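Local coordinates for protein hemolytic lectin CEL-III (Cucumaria echinata, PDB 2Z48) that binds galactose and N-acetylgalactosamine through beta-trefoil lectin domains and lyses red blood cells, oligomerizing in their membranes, at residues A[405-409]-A[420-426]; A[4-10]-A[45-51]; A[288-293]-A[330-336]; A[84-88]-A[112-116]; A[292-298]-A[379-385]. All blocks are in the same frame, centred on the assembly; numbering follows the deposited sequence.

Interaction 1: residues A[405-409]-A[420-426]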
# COMPACT_ATOMS: atom_id res chain seq x y z
N LYS A 405 -1.31 -19.78 -1.65
CA LYS A 405 -0.00 -20.35 -1.96
C LYS A 405 -0.23 -21.79 -2.41
O LYS A 405 -1.00 -22.53 -1.79
CB LYS A 405 0.96 -20.31 -0.77
CG LYS A 405 1.57 -18.93 -0.56
CD LYS A 405 2.64 -18.95 0.54
CE LYS A 405 3.18 -17.50 0.72
NZ LYS A 405 3.97 -17.14 -0.45
N CYS A 406 0.45 -22.15 -3.50
CA CYS A 406 0.49 -23.50 -4.03
C CYS A 406 1.83 -24.12 -3.65
O CYS A 406 2.92 -23.59 -4.00
CB CYS A 406 0.35 -23.44 -5.56
SG CYS A 406 -1.21 -22.76 -6.15
N THR A 407 1.79 -25.20 -2.88
CA THR A 407 3.04 -25.86 -2.46
C THR A 407 2.99 -27.37 -2.69
O THR A 407 1.91 -27.92 -2.96
CB THR A 407 3.39 -25.60 -0.99
OG1 THR A 407 2.56 -26.40 -0.15
CG2 THR A 407 3.23 -24.08 -0.63
N ARG A 408 4.15 -28.00 -2.61
CA ARG A 408 4.28 -29.45 -2.84
C ARG A 408 3.95 -30.24 -1.56
O ARG A 408 3.97 -31.48 -1.56
CB ARG A 408 5.69 -29.76 -3.34
CG ARG A 408 5.92 -31.18 -3.92
CD ARG A 408 7.33 -31.31 -4.49
NE ARG A 408 8.33 -31.13 -3.43
CZ ARG A 408 9.65 -31.07 -3.63
NH1 ARG A 408 10.15 -31.15 -4.86
NH2 ARG A 408 10.46 -30.91 -2.59
N SER A 409 3.60 -29.54 -0.49
CA SER A 409 3.61 -30.14 0.83
C SER A 409 2.25 -30.07 1.55
O SER A 409 1.50 -29.11 1.37
CB SER A 409 4.70 -29.45 1.65
OG SER A 409 4.71 -29.95 2.97
N LYS A 420 7.74 -14.68 -0.85
CA LYS A 420 7.76 -15.74 -1.85
C LYS A 420 8.32 -17.05 -1.27
O LYS A 420 9.35 -17.05 -0.61
CB LYS A 420 8.60 -15.32 -3.08
CG LYS A 420 8.52 -16.31 -4.24
CD LYS A 420 9.32 -15.82 -5.42
CE LYS A 420 9.20 -16.80 -6.57
NZ LYS A 420 7.87 -16.62 -7.25
N CYS A 421 7.64 -18.16 -1.53
CA CYS A 421 8.22 -19.47 -1.17
C CYS A 421 9.52 -19.69 -1.97
O CYS A 421 9.53 -19.57 -3.20
CB CYS A 421 7.25 -20.58 -1.50
SG CYS A 421 5.73 -20.53 -0.53
N ALA A 422 10.60 -20.03 -1.28
CA ALA A 422 11.91 -20.20 -1.94
C ALA A 422 12.11 -21.57 -2.54
O ALA A 422 13.05 -21.78 -3.28
CB ALA A 422 13.02 -19.91 -0.97
N ASN A 423 11.27 -22.53 -2.15
CA ASN A 423 11.31 -23.89 -2.68
C ASN A 423 9.90 -24.47 -2.80
O ASN A 423 8.92 -23.86 -2.36
CB ASN A 423 12.26 -24.80 -1.85
CG ASN A 423 11.91 -24.83 -0.35
OD1 ASN A 423 10.82 -24.43 0.07
ND2 ASN A 423 12.86 -25.30 0.46
N GLU A 424 9.79 -25.65 -3.42
CA GLU A 424 8.48 -26.23 -3.68
C GLU A 424 7.68 -26.54 -2.45
O GLU A 424 6.46 -26.37 -2.47
CB GLU A 424 8.59 -27.48 -4.56
CG GLU A 424 9.19 -27.19 -5.92
CD GLU A 424 10.69 -27.40 -5.98
OE1 GLU A 424 11.16 -27.82 -7.08
OE2 GLU A 424 11.41 -27.14 -4.99
N ASP A 425 8.34 -27.01 -1.40
CA ASP A 425 7.66 -27.31 -0.13
C ASP A 425 7.41 -26.06 0.70
O ASP A 425 6.68 -26.12 1.69
CB ASP A 425 8.46 -28.32 0.69
CG ASP A 425 8.45 -29.71 0.08
OD1 ASP A 425 7.50 -30.07 -0.64
OD2 ASP A 425 9.41 -30.45 0.35
N CYS A 426 8.02 -24.94 0.28
CA CYS A 426 7.87 -23.64 0.95
C CYS A 426 8.34 -23.68 2.42
O CYS A 426 7.56 -23.38 3.33
CB CYS A 426 6.43 -23.13 0.86
SG CYS A 426 6.30 -21.38 1.27
O HOH W 1 3.99 -25.68 2.27
O HOH W 2 6.89 -32.69 -0.48
O HOH W 3 6.66 -28.11 3.86
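Strand 395-407 ends at Thr-407, and the chain beyond meets segment 420-426, a short strand followed by a turn, without sheet pairing. The CA atoms of Lys-405 and Cys-421 are 8.3 Å apart, but those of Arg-408 and Asp-425 close to 4.8 Å. Asn-423 to Cys-426 form a type I beta turn, whose Glu-424 O accepts from Arg-408 N at 2.8 Å, the one direct backbone hydrogen bond across the contact. Arg-408 then reaches over the turn: its NE meets Asp-425 OD1 at 3.1 Å and its NH2 meets Asp-425 OD2 at 3.2 Å, a two-pronged salt bridge, while Glu-424 CB lies over one face of the guanidinium. The disulfide between Cys-421 and Cys-426 presents sulfur to Lys-405, whose CD is 3.6 Å from Cys-421 SG; the amine of Lys-405 hydrogen-bonds to Thr-419 O and forms a salt bridge with Asp-371. Thr-407 CG2 packs 3.7 Å from Cys-426 CB. Waters link Asp-425 O to the hydroxyls of Thr-407 and Ser-409. The buried side thus rests on the disulfide and Lys-405, while Arg-408, Asp-425 and waters hold the more open side; covalent closure of 421-426 probably limits the turn's freedom.

Interaction 2: residues A[4-10]-A[45-51]. Unlike the reference sequence in segment 45-51: Ile-48 (reference Met). With NGA (2-acetamido-2-deoxy-beta-D-galactopyranose), chain H.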
# COMPACT_ATOMS: atom_id res chain seq x y z
N CYS A 4 -4.54 -11.77 -9.41
CA CYS A 4 -3.29 -12.28 -8.86
C CYS A 4 -3.54 -12.75 -7.42
O CYS A 4 -3.79 -11.91 -6.53
CB CYS A 4 -2.25 -11.17 -8.86
SG CYS A 4 -0.71 -11.63 -8.08
N THR A 5 -3.46 -14.07 -7.21
CA THR A 5 -3.70 -14.69 -5.91
C THR A 5 -2.43 -14.73 -5.06
O THR A 5 -2.49 -14.98 -3.85
CB THR A 5 -4.23 -16.14 -6.03
OG1 THR A 5 -3.26 -16.94 -6.72
CG2 THR A 5 -5.58 -16.20 -6.79
N ASN A 6 -1.28 -14.48 -5.68
CA ASN A 6 -0.01 -14.54 -4.95
C ASN A 6 0.82 -13.27 -5.12
O ASN A 6 1.95 -13.32 -5.60
CB ASN A 6 0.79 -15.82 -5.26
CG ASN A 6 1.17 -15.96 -6.73
OD1 ASN A 6 0.55 -15.36 -7.62
ND2 ASN A 6 2.24 -16.73 -6.99
N PRO A 7 0.26 -12.12 -4.71
CA PRO A 7 0.99 -10.84 -4.84
C PRO A 7 2.19 -10.79 -3.92
O PRO A 7 2.21 -11.45 -2.87
CB PRO A 7 -0.04 -9.81 -4.40
CG PRO A 7 -0.94 -10.56 -3.46
CD PRO A 7 -1.06 -11.93 -4.07
N LEU A 8 3.18 -10.02 -4.34
CA LEU A 8 4.40 -9.80 -3.59
C LEU A 8 4.49 -8.40 -3.01
O LEU A 8 5.10 -8.20 -1.95
CB LEU A 8 5.61 -10.09 -4.45
CG LEU A 8 5.87 -11.59 -4.62
CD1 LEU A 8 7.00 -11.74 -5.62
CD2 LEU A 8 6.23 -12.25 -3.30
N ASP A 9 3.86 -7.43 -3.68
CA ASP A 9 3.92 -6.04 -3.24
C ASP A 9 2.80 -5.27 -3.94
O ASP A 9 2.42 -5.59 -5.07
CB ASP A 9 5.33 -5.47 -3.59
CG ASP A 9 5.78 -4.36 -2.66
OD1 ASP A 9 5.00 -3.94 -1.80
OD2 ASP A 9 6.94 -3.88 -2.80
N ILE A 10 2.21 -4.30 -3.25
CA ILE A 10 1.24 -3.39 -3.86
C ILE A 10 1.62 -1.95 -3.46
O ILE A 10 1.74 -1.63 -2.27
CB ILE A 10 -0.20 -3.67 -3.37
CG1 ILE A 10 -0.62 -5.12 -3.62
CG2 ILE A 10 -1.16 -2.70 -3.98
CD1 ILE A 10 -1.93 -5.55 -2.86
N GLN A 45 -1.60 2.24 -8.16
CA GLN A 45 -1.31 1.18 -7.21
C GLN A 45 -0.94 -0.10 -7.97
O GLN A 45 -1.81 -0.86 -8.41
CB GLN A 45 -2.50 0.96 -6.28
CG GLN A 45 -2.76 2.16 -5.35
CD GLN A 45 -1.70 2.32 -4.26
OE1 GLN A 45 -1.57 1.46 -3.38
NE2 GLN A 45 -0.95 3.40 -4.31
N ILE A 46 0.35 -0.26 -8.18
CA ILE A 46 0.86 -1.36 -8.99
C ILE A 46 0.93 -2.65 -8.16
O ILE A 46 1.27 -2.62 -6.98
CB ILE A 46 2.24 -0.99 -9.58
CG1 ILE A 46 2.12 0.28 -10.47
CG2 ILE A 46 2.82 -2.16 -10.39
CD1 ILE A 46 0.97 0.27 -11.50
N ILE A 47 0.59 -3.78 -8.77
CA ILE A 47 0.63 -5.06 -8.08
C ILE A 47 1.75 -5.89 -8.67
O ILE A 47 1.75 -6.21 -9.87
CB ILE A 47 -0.71 -5.85 -8.22
CG1 ILE A 47 -1.88 -5.02 -7.66
CG2 ILE A 47 -0.58 -7.22 -7.51
CD1 ILE A 47 -3.28 -5.53 -8.03
N ILE A 48 2.72 -6.23 -7.83
CA ILE A 48 3.82 -7.06 -8.27
C ILE A 48 3.39 -8.48 -7.97
O ILE A 48 3.25 -8.86 -6.80
CB ILE A 48 5.14 -6.71 -7.54
CG1 ILE A 48 5.49 -5.22 -7.67
CG2 ILE A 48 6.26 -7.64 -8.02
CD1 ILE A 48 5.65 -4.71 -9.14
N CYS A 49 3.07 -9.24 -9.02
CA CYS A 49 2.49 -10.58 -8.85
C CYS A 49 3.54 -11.66 -8.79
O CYS A 49 4.53 -11.60 -9.52
CB CYS A 49 1.51 -10.85 -9.99
SG CYS A 49 0.43 -12.28 -9.65
N GLY A 50 3.34 -12.65 -7.91
CA GLY A 50 4.27 -13.77 -7.77
C GLY A 50 4.43 -14.63 -9.02
O GLY A 50 5.44 -15.34 -9.16
N ASP A 51 3.45 -14.56 -9.91
CA ASP A 51 3.52 -15.23 -11.22
C ASP A 51 4.37 -14.50 -12.28
O ASP A 51 4.49 -14.96 -13.42
CB ASP A 51 2.11 -15.53 -11.78
CG ASP A 51 1.32 -14.28 -12.11
OD1 ASP A 51 1.90 -13.17 -12.07
OD2 ASP A 51 0.12 -14.41 -12.42
C1 NGA H . 10.68 -2.75 -3.46
C2 NGA H . 11.30 -3.83 -4.37
C3 NGA H . 11.12 -5.20 -3.72
C4 NGA H . 11.69 -5.21 -2.30
C5 NGA H . 11.04 -4.09 -1.48
C6 NGA H . 11.51 -4.01 -0.04
C7 NGA H . 9.44 -4.34 -6.02
C8 NGA H . 9.08 -4.21 -7.48
N2 NGA H . 10.66 -3.85 -5.70
O1 NGA H . 10.92 -1.45 -4.00
O3 NGA H . 11.75 -6.20 -4.54
O4 NGA H . 13.12 -5.04 -2.32
O5 NGA H . 11.22 -2.81 -2.12
O6 NGA H . 10.62 -3.07 0.58
O7 NGA H . 8.67 -4.85 -5.20
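One wall of an N-acetylgalactosamine pocket is built where the N-terminal segment 4-10 pairs antiparallel with strand 46-49. Asp-9 OD2 lies 3.1 Å from O7 of the sugar, and Ile-48 CG1 lies 3.7 Å from its acetamido methyl C8; Gln-92, Val-107 and Val-146 supply hydrogen bonds to the ligand from elsewhere. Asp-9 and Ile-48 can share this face because they are paired: Ile-48 N donates to Asp-9 O at 2.8 Å. On the other face, Ile-10 CG1 touches Ile-47 CG1 at 4.2 Å. The register slips at a classic bulge, where Leu-8 N donates to Ile-48 O at 2.7 Å and Asp-9 N donates weakly to the same oxygen. Beyond it Gly-50 N donates to Asn-6 O at 2.8 Å; a CB on Gly-50 would clash with that oxygen. The disulfide between Cys-4 SG and Cys-49 SG, 2.0 Å long, ties the N-terminal end covalently. Strands 7-15 and 46-49 are neighbours in the antiparallel sheet of the first ricin-type beta-trefoil domain.

Interaction 3: residues A[288-293]-A[330-336]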
# COMPACT_ATOMS: atom_id res chain seq x y z
N VAL A 288 -3.00 -7.16 17.70
CA VAL A 288 -2.08 -7.37 16.59
C VAL A 288 -2.54 -8.59 15.78
O VAL A 288 -2.67 -9.70 16.35
CB VAL A 288 -0.63 -7.58 17.09
CG1 VAL A 288 0.33 -7.77 15.91
CG2 VAL A 288 -0.21 -6.39 17.91
N PRO A 289 -2.85 -8.39 14.48
CA PRO A 289 -3.38 -9.49 13.67
C PRO A 289 -2.36 -10.59 13.44
O PRO A 289 -1.15 -10.32 13.39
CB PRO A 289 -3.74 -8.82 12.35
CG PRO A 289 -3.93 -7.37 12.71
CD PRO A 289 -2.81 -7.15 13.70
N THR A 290 -2.86 -11.81 13.31
CA THR A 290 -2.03 -12.96 13.07
C THR A 290 -2.40 -13.59 11.76
O THR A 290 -3.59 -13.71 11.46
CB THR A 290 -2.17 -14.06 14.14
OG1 THR A 290 -3.43 -13.98 14.77
CG2 THR A 290 -1.23 -13.85 15.18
N ALA A 291 -1.39 -13.99 11.01
CA ALA A 291 -1.56 -14.62 9.69
C ALA A 291 -1.27 -16.11 9.78
O ALA A 291 -0.29 -16.53 10.42
CB ALA A 291 -0.65 -13.98 8.67
N THR A 292 -2.15 -16.92 9.18
CA THR A 292 -1.94 -18.38 9.09
C THR A 292 -2.44 -18.82 7.70
O THR A 292 -2.98 -18.01 6.96
CB THR A 292 -2.72 -19.15 10.18
OG1 THR A 292 -4.11 -18.80 10.08
CG2 THR A 292 -2.24 -18.80 11.59
N TRP A 293 -2.20 -20.09 7.36
CA TRP A 293 -2.62 -20.67 6.09
C TRP A 293 -3.54 -21.84 6.36
O TRP A 293 -3.24 -22.68 7.22
CB TRP A 293 -1.41 -21.15 5.29
CG TRP A 293 -0.48 -20.04 4.90
CD1 TRP A 293 0.71 -19.69 5.50
CD2 TRP A 293 -0.67 -19.13 3.82
NE1 TRP A 293 1.25 -18.60 4.86
CE2 TRP A 293 0.42 -18.23 3.83
CE3 TRP A 293 -1.68 -18.97 2.84
CZ2 TRP A 293 0.55 -17.19 2.88
CZ3 TRP A 293 -1.55 -17.93 1.90
CH2 TRP A 293 -0.44 -17.05 1.93
N ILE A 330 -3.75 -3.42 10.85
CA ILE A 330 -2.90 -4.30 10.02
C ILE A 330 -1.62 -3.57 9.65
O ILE A 330 -0.53 -4.13 9.75
CB ILE A 330 -3.64 -4.78 8.74
CG1 ILE A 330 -4.75 -5.76 9.11
CG2 ILE A 330 -2.66 -5.43 7.72
CD1 ILE A 330 -5.74 -6.02 7.99
N GLU A 331 -1.75 -2.32 9.22
CA GLU A 331 -0.56 -1.61 8.75
C GLU A 331 0.50 -1.45 9.84
O GLU A 331 1.70 -1.46 9.53
CB GLU A 331 -0.89 -0.27 8.08
CG GLU A 331 0.22 0.06 7.05
CD GLU A 331 -0.02 1.28 6.24
OE1 GLU A 331 -0.98 2.05 6.56
OE2 GLU A 331 0.78 1.46 5.28
N LYS A 332 0.06 -1.30 11.09
CA LYS A 332 0.92 -1.13 12.25
C LYS A 332 1.80 -2.36 12.53
O LYS A 332 2.90 -2.24 13.05
CB LYS A 332 0.05 -0.80 13.47
CG LYS A 332 0.77 -0.39 14.73
CD LYS A 332 1.19 1.06 14.67
CE LYS A 332 2.17 1.40 15.79
NZ LYS A 332 1.43 1.62 17.08
N GLY A 333 1.31 -3.54 12.19
CA GLY A 333 2.10 -4.75 12.38
C GLY A 333 1.23 -6.00 12.37
O GLY A 333 0.08 -5.98 12.83
N VAL A 334 1.78 -7.07 11.80
CA VAL A 334 1.14 -8.37 11.71
C VAL A 334 2.17 -9.45 12.14
O VAL A 334 3.37 -9.28 11.86
CB VAL A 334 0.63 -8.63 10.23
CG1 VAL A 334 0.19 -10.06 10.02
CG2 VAL A 334 -0.54 -7.68 9.90
N ILE A 335 1.69 -10.49 12.83
CA ILE A 335 2.53 -11.62 13.26
C ILE A 335 2.32 -12.79 12.29
O ILE A 335 1.20 -13.14 11.96
CB ILE A 335 2.19 -12.05 14.71
CG1 ILE A 335 2.52 -10.91 15.70
CG2 ILE A 335 2.89 -13.40 15.10
CD1 ILE A 335 1.71 -10.99 17.00
N PHE A 336 3.43 -13.35 11.82
CA PHE A 336 3.42 -14.62 11.13
C PHE A 336 4.48 -15.55 11.73
O PHE A 336 5.66 -15.18 11.80
CB PHE A 336 3.66 -14.46 9.63
CG PHE A 336 3.74 -15.78 8.92
CD1 PHE A 336 2.57 -16.50 8.65
CD2 PHE A 336 4.96 -16.33 8.61
CE1 PHE A 336 2.66 -17.78 8.03
CE2 PHE A 336 5.05 -17.59 7.99
CZ PHE A 336 3.90 -18.31 7.70
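This is a short parallel strand pairing near one edge of the mixed sheet in the C-terminal, self-associating region, one strand in from the outermost strand 339-340 and reached through a helix-to-strand connection. Helix 320-332 ends just before Gly-333, whose positive phi suits glycine and turns the chain into strand 335-336, alongside the start of strand 290-299. Two backbone bonds set the register: Ile-335 N donates to Pro-289 O at 2.9 Å, and Ala-291 N donates to Ile-335 O, also at 2.9 Å. Ile-335 thus uses both its amide and its carbonyl on the neighbouring strand. Val-288 CG1 packs 3.7 Å from Ile-335 CD1, the ring of Pro-289 reaches back to the helix with CG 4.0 Å from Ile-330 CG1, and Ala-291 CB sits 4.2 Å from Val-334 CG1. Helix 343-355 covers Ile-330 and Val-334. At the far end the five-membered ring of Trp-293 and the Phe-336 ring meet rim to rim, planes at 75°, with Trp-293 CD1 3.7 Å from Phe-336 CE1.

Interaction 4: residues A[84-88]-A[112-116]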
# COMPACT_ATOMS: atom_id res chain seq x y z
N ILE A 84 0.44 -18.07 -19.05
CA ILE A 84 0.89 -16.68 -19.10
C ILE A 84 2.16 -16.64 -19.95
O ILE A 84 3.14 -17.33 -19.64
CB ILE A 84 1.15 -16.11 -17.68
CG1 ILE A 84 -0.15 -16.12 -16.85
CG2 ILE A 84 1.71 -14.69 -17.78
CD1 ILE A 84 0.06 -15.88 -15.37
N PRO A 85 2.17 -15.83 -21.02
CA PRO A 85 3.35 -15.83 -21.88
C PRO A 85 4.54 -15.19 -21.17
O PRO A 85 4.34 -14.33 -20.31
CB PRO A 85 2.92 -14.99 -23.07
CG PRO A 85 1.80 -14.14 -22.58
CD PRO A 85 1.12 -14.91 -21.51
N SER A 86 5.75 -15.62 -21.52
CA SER A 86 6.96 -15.06 -20.95
C SER A 86 7.04 -13.54 -21.21
O SER A 86 7.63 -12.80 -20.42
CB SER A 86 8.20 -15.79 -21.47
OG SER A 86 8.35 -15.64 -22.89
N SER A 87 6.43 -13.10 -22.30
CA SER A 87 6.44 -11.67 -22.66
C SER A 87 5.65 -10.75 -21.70
O SER A 87 5.85 -9.54 -21.70
CB SER A 87 5.93 -11.48 -24.10
OG SER A 87 4.63 -12.04 -24.24
N GLN A 88 4.77 -11.34 -20.89
CA GLN A 88 4.03 -10.60 -19.85
C GLN A 88 4.58 -10.87 -18.45
O GLN A 88 3.93 -10.56 -17.45
CB GLN A 88 2.54 -10.95 -19.91
CG GLN A 88 1.82 -10.21 -20.97
CD GLN A 88 0.36 -10.51 -20.97
OE1 GLN A 88 -0.07 -11.63 -20.66
NE2 GLN A 88 -0.44 -9.52 -21.34
N ILE A 112 13.06 -6.62 -15.70
CA ILE A 112 13.53 -7.22 -16.95
C ILE A 112 12.50 -8.20 -17.52
O ILE A 112 12.09 -9.13 -16.84
CB ILE A 112 14.91 -7.92 -16.77
CG1 ILE A 112 15.94 -6.90 -16.28
CG2 ILE A 112 15.40 -8.57 -18.09
CD1 ILE A 112 17.25 -7.45 -15.78
N ASN A 113 12.10 -7.97 -18.77
CA ASN A 113 11.17 -8.83 -19.45
C ASN A 113 11.70 -10.26 -19.69
O ASN A 113 12.82 -10.44 -20.15
CB ASN A 113 10.75 -8.20 -20.78
CG ASN A 113 9.59 -8.91 -21.41
OD1 ASN A 113 9.78 -9.82 -22.21
ND2 ASN A 113 8.37 -8.52 -21.03
N LEU A 114 10.88 -11.26 -19.38
CA LEU A 114 11.32 -12.66 -19.42
C LEU A 114 11.56 -13.18 -20.84
O LEU A 114 12.48 -13.98 -21.07
CB LEU A 114 10.33 -13.59 -18.71
CG LEU A 114 10.41 -13.74 -17.19
CD1 LEU A 114 9.77 -15.06 -16.84
CD2 LEU A 114 11.82 -13.70 -16.69
N ALA A 115 10.74 -12.71 -21.78
CA ALA A 115 10.85 -13.11 -23.19
C ALA A 115 12.09 -12.51 -23.86
O ALA A 115 12.91 -13.25 -24.43
CB ALA A 115 9.60 -12.74 -23.95
N SER A 116 12.23 -11.19 -23.77
CA SER A 116 13.25 -10.45 -24.52
C SER A 116 14.55 -10.21 -23.76
O SER A 116 15.58 -9.88 -24.38
CB SER A 116 12.68 -9.11 -24.95
OG SER A 116 12.47 -8.25 -23.82
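Asn-113 shows how one side-chain amide can serve two segments at once. Its ND2 donates across the contact to Ser-87 O at 2.8 Å and a nearly straight 164°, satisfying a carbonyl in the short 3-10 segment 86-87. Its OD1 turns back on its own segment: it accepts from Ser-116 N at 3.2 Å, an Asx motif, and weakly from Ala-115 N at 3.1 Å. Ala-115 N also makes a weak, bent hydrogen bond to Ser-86 O at 3.4 Å, so neither of its two acceptors is well placed. Contacts of Ala-115 CB with Ser-86 OG at 3.3 Å and with Ser-87 CA at 3.6 Å fill in around these bonds, and Leu-114 CB lies 3.3 Å from Ser-86 O. Gln-88 turns away, its amide held by Thr-64, Pro-77 and Thr-79. In this surface contact the loop that leads from strand 73-77 to strand 90-99 is held to the end of strand 105-113, which is itself the antiparallel neighbour of 90-99.

Interaction 5: residues A[292-298]-A[379-385]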
# COMPACT_ATOMS: atom_id res chain seq x y z
N THR A 292 -2.15 -16.92 9.18
CA THR A 292 -1.94 -18.38 9.09
C THR A 292 -2.44 -18.82 7.70
O THR A 292 -2.98 -18.01 6.96
CB THR A 292 -2.72 -19.15 10.18
OG1 THR A 292 -4.11 -18.80 10.08
CG2 THR A 292 -2.24 -18.80 11.59
N TRP A 293 -2.20 -20.09 7.36
CA TRP A 293 -2.62 -20.67 6.09
C TRP A 293 -3.54 -21.84 6.36
O TRP A 293 -3.24 -22.68 7.22
CB TRP A 293 -1.41 -21.15 5.29
CG TRP A 293 -0.48 -20.04 4.90
CD1 TRP A 293 0.71 -19.69 5.50
CD2 TRP A 293 -0.67 -19.13 3.82
NE1 TRP A 293 1.25 -18.60 4.86
CE2 TRP A 293 0.42 -18.23 3.83
CE3 TRP A 293 -1.68 -18.97 2.84
CZ2 TRP A 293 0.55 -17.19 2.88
CZ3 TRP A 293 -1.55 -17.93 1.90
CH2 TRP A 293 -0.44 -17.05 1.93
N ASN A 294 -4.65 -21.89 5.64
CA ASN A 294 -5.60 -23.00 5.71
C ASN A 294 -5.56 -23.83 4.44
O ASN A 294 -5.58 -23.27 3.34
CB ASN A 294 -7.03 -22.47 5.91
CG ASN A 294 -7.22 -21.82 7.26
OD1 ASN A 294 -6.80 -22.36 8.26
ND2 ASN A 294 -7.85 -20.66 7.28
N MET A 295 -5.51 -25.15 4.59
CA MET A 295 -5.53 -26.06 3.45
C MET A 295 -6.89 -25.96 2.75
O MET A 295 -7.92 -26.08 3.40
CB MET A 295 -5.31 -27.48 3.95
CG MET A 295 -4.82 -28.47 2.92
SD MET A 295 -4.73 -30.13 3.67
CE MET A 295 -3.07 -30.11 4.39
N VAL A 296 -6.88 -25.74 1.44
CA VAL A 296 -8.12 -25.68 0.62
C VAL A 296 -8.39 -27.01 -0.09
O VAL A 296 -9.56 -27.42 -0.26
CB VAL A 296 -8.06 -24.53 -0.44
CG1 VAL A 296 -9.37 -24.40 -1.15
CG2 VAL A 296 -7.75 -23.21 0.21
N GLY A 297 -7.32 -27.67 -0.50
CA GLY A 297 -7.39 -29.01 -1.10
C GLY A 297 -6.01 -29.50 -1.48
O GLY A 297 -5.07 -28.71 -1.62
N CYS A 298 -5.86 -30.82 -1.62
CA CYS A 298 -4.60 -31.40 -2.07
C CYS A 298 -4.86 -32.39 -3.20
O CYS A 298 -5.99 -32.86 -3.37
CB CYS A 298 -3.84 -32.10 -0.93
SG CYS A 298 -3.56 -31.08 0.53
N GLY A 379 0.44 -31.68 -4.73
CA GLY A 379 0.63 -30.87 -3.51
C GLY A 379 -0.68 -30.31 -3.02
O GLY A 379 -1.73 -30.90 -3.22
N CYS A 380 -0.62 -29.15 -2.35
CA CYS A 380 -1.79 -28.58 -1.72
C CYS A 380 -1.91 -27.11 -2.05
O CYS A 380 -0.91 -26.41 -2.31
CB CYS A 380 -1.73 -28.73 -0.20
SG CYS A 380 -1.61 -30.44 0.39
N MET A 381 -3.16 -26.65 -2.02
CA MET A 381 -3.51 -25.23 -2.14
C MET A 381 -3.85 -24.71 -0.75
O MET A 381 -4.64 -25.32 -0.01
CB MET A 381 -4.72 -25.05 -3.06
CG MET A 381 -5.01 -23.60 -3.47
SD MET A 381 -6.59 -23.40 -4.34
CE MET A 381 -6.23 -24.21 -5.90
N TRP A 382 -3.28 -23.54 -0.43
CA TRP A 382 -3.40 -22.94 0.89
C TRP A 382 -3.99 -21.55 0.74
O TRP A 382 -3.58 -20.83 -0.16
CB TRP A 382 -2.00 -22.82 1.52
CG TRP A 382 -1.33 -24.13 1.68
CD1 TRP A 382 -0.52 -24.74 0.79
CD2 TRP A 382 -1.46 -25.02 2.80
NE1 TRP A 382 -0.10 -25.96 1.30
CE2 TRP A 382 -0.68 -26.15 2.52
CE3 TRP A 382 -2.16 -24.95 4.01
CZ2 TRP A 382 -0.56 -27.23 3.42
CZ3 TRP A 382 -2.05 -26.02 4.91
CH2 TRP A 382 -1.25 -27.14 4.61
N GLN A 383 -4.96 -21.21 1.58
CA GLN A 383 -5.56 -19.87 1.57
C GLN A 383 -5.25 -19.09 2.86
O GLN A 383 -5.35 -19.61 3.96
CB GLN A 383 -7.09 -19.94 1.35
CG GLN A 383 -7.75 -18.55 1.27
CD GLN A 383 -9.24 -18.57 0.93
OE1 GLN A 383 -9.86 -17.58 0.83
NE2 GLN A 383 -9.79 -19.68 0.76
N LEU A 384 -4.90 -17.82 2.70
CA LEU A 384 -4.54 -16.99 3.85
C LEU A 384 -5.73 -16.80 4.81
O LEU A 384 -6.87 -16.68 4.37
CB LEU A 384 -4.06 -15.62 3.35
CG LEU A 384 -3.57 -14.69 4.46
CD1 LEU A 384 -2.29 -15.24 5.07
CD2 LEU A 384 -3.37 -13.33 3.84
N ALA A 385 -5.44 -16.74 6.12
CA ALA A 385 -6.40 -16.29 7.11
C ALA A 385 -5.70 -15.25 7.98
O ALA A 385 -4.55 -15.47 8.42
CB ALA A 385 -6.85 -17.44 7.97
O HOH W 4 -4.77 -16.54 11.34
O HOH W 5 -8.34 -19.31 4.80
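At Thr-292 the antiparallel pairing of strands 290-299 and 379-390 is already under way; N and O of Thr-292 exchange 2.9 Å hydrogen bonds with Ala-385 O and Ala-385 N. A water joins Thr-292 OG1 to Ala-385 O. Trp-293 places the face of its six-membered ring against Leu-384 CD1, a CH-pi contact 4.0 Å from the centroid, while its NE1 bonds to Cys-415 O. Asn-294 repeats the paired bonding: N donates to Gln-383 O at 2.9 Å and O accepts from Gln-383 N at 2.8 Å. Met-295 then lies across Trp-382, with CG 4.3 Å from the centroid of the six-membered ring and SD in an oblique Met-aromatic contact. At Val-296 and Gly-297 a classic bulge slips the register by one: Val-296 N donates to Met-381 O at 2.7 Å, and Gly-297 O accepts from Met-381 N at 2.8 Å. Cys-298 ends with a disulfide, its SG 2.1 Å from Cys-380 SG. Regular backbone bonding is thus reinforced by aromatic contacts on one face and a covalent link beyond the bulge.

Interactions 1, 3 and 5 all reach one mixed sheet of the C-terminal region, interaction 1 through strand 395-407. Interactions 3 and 5 share Thr-292 and Trp-293, so strand 290-299 lies between parallel strand 335-336 and antiparallel strand 379-390. From interaction 1, Lys-405 O lies 2.8 Å from Trp-382 N, and Lys-405 CE packs 3.4 Å from Trp-293 CZ2. Interaction 2 belongs to the lectin part, yet it touches interaction 1, with Lys-420 N 3.8 Å from Leu-8 CD2; the side chain of Lys-420 is about 10 Å from the bound sugar. Interaction 4, about 16 Å from interaction 2 between centres, meets it where Asp-51 OD2 lies 3.3 Å from Ile-84 CD1.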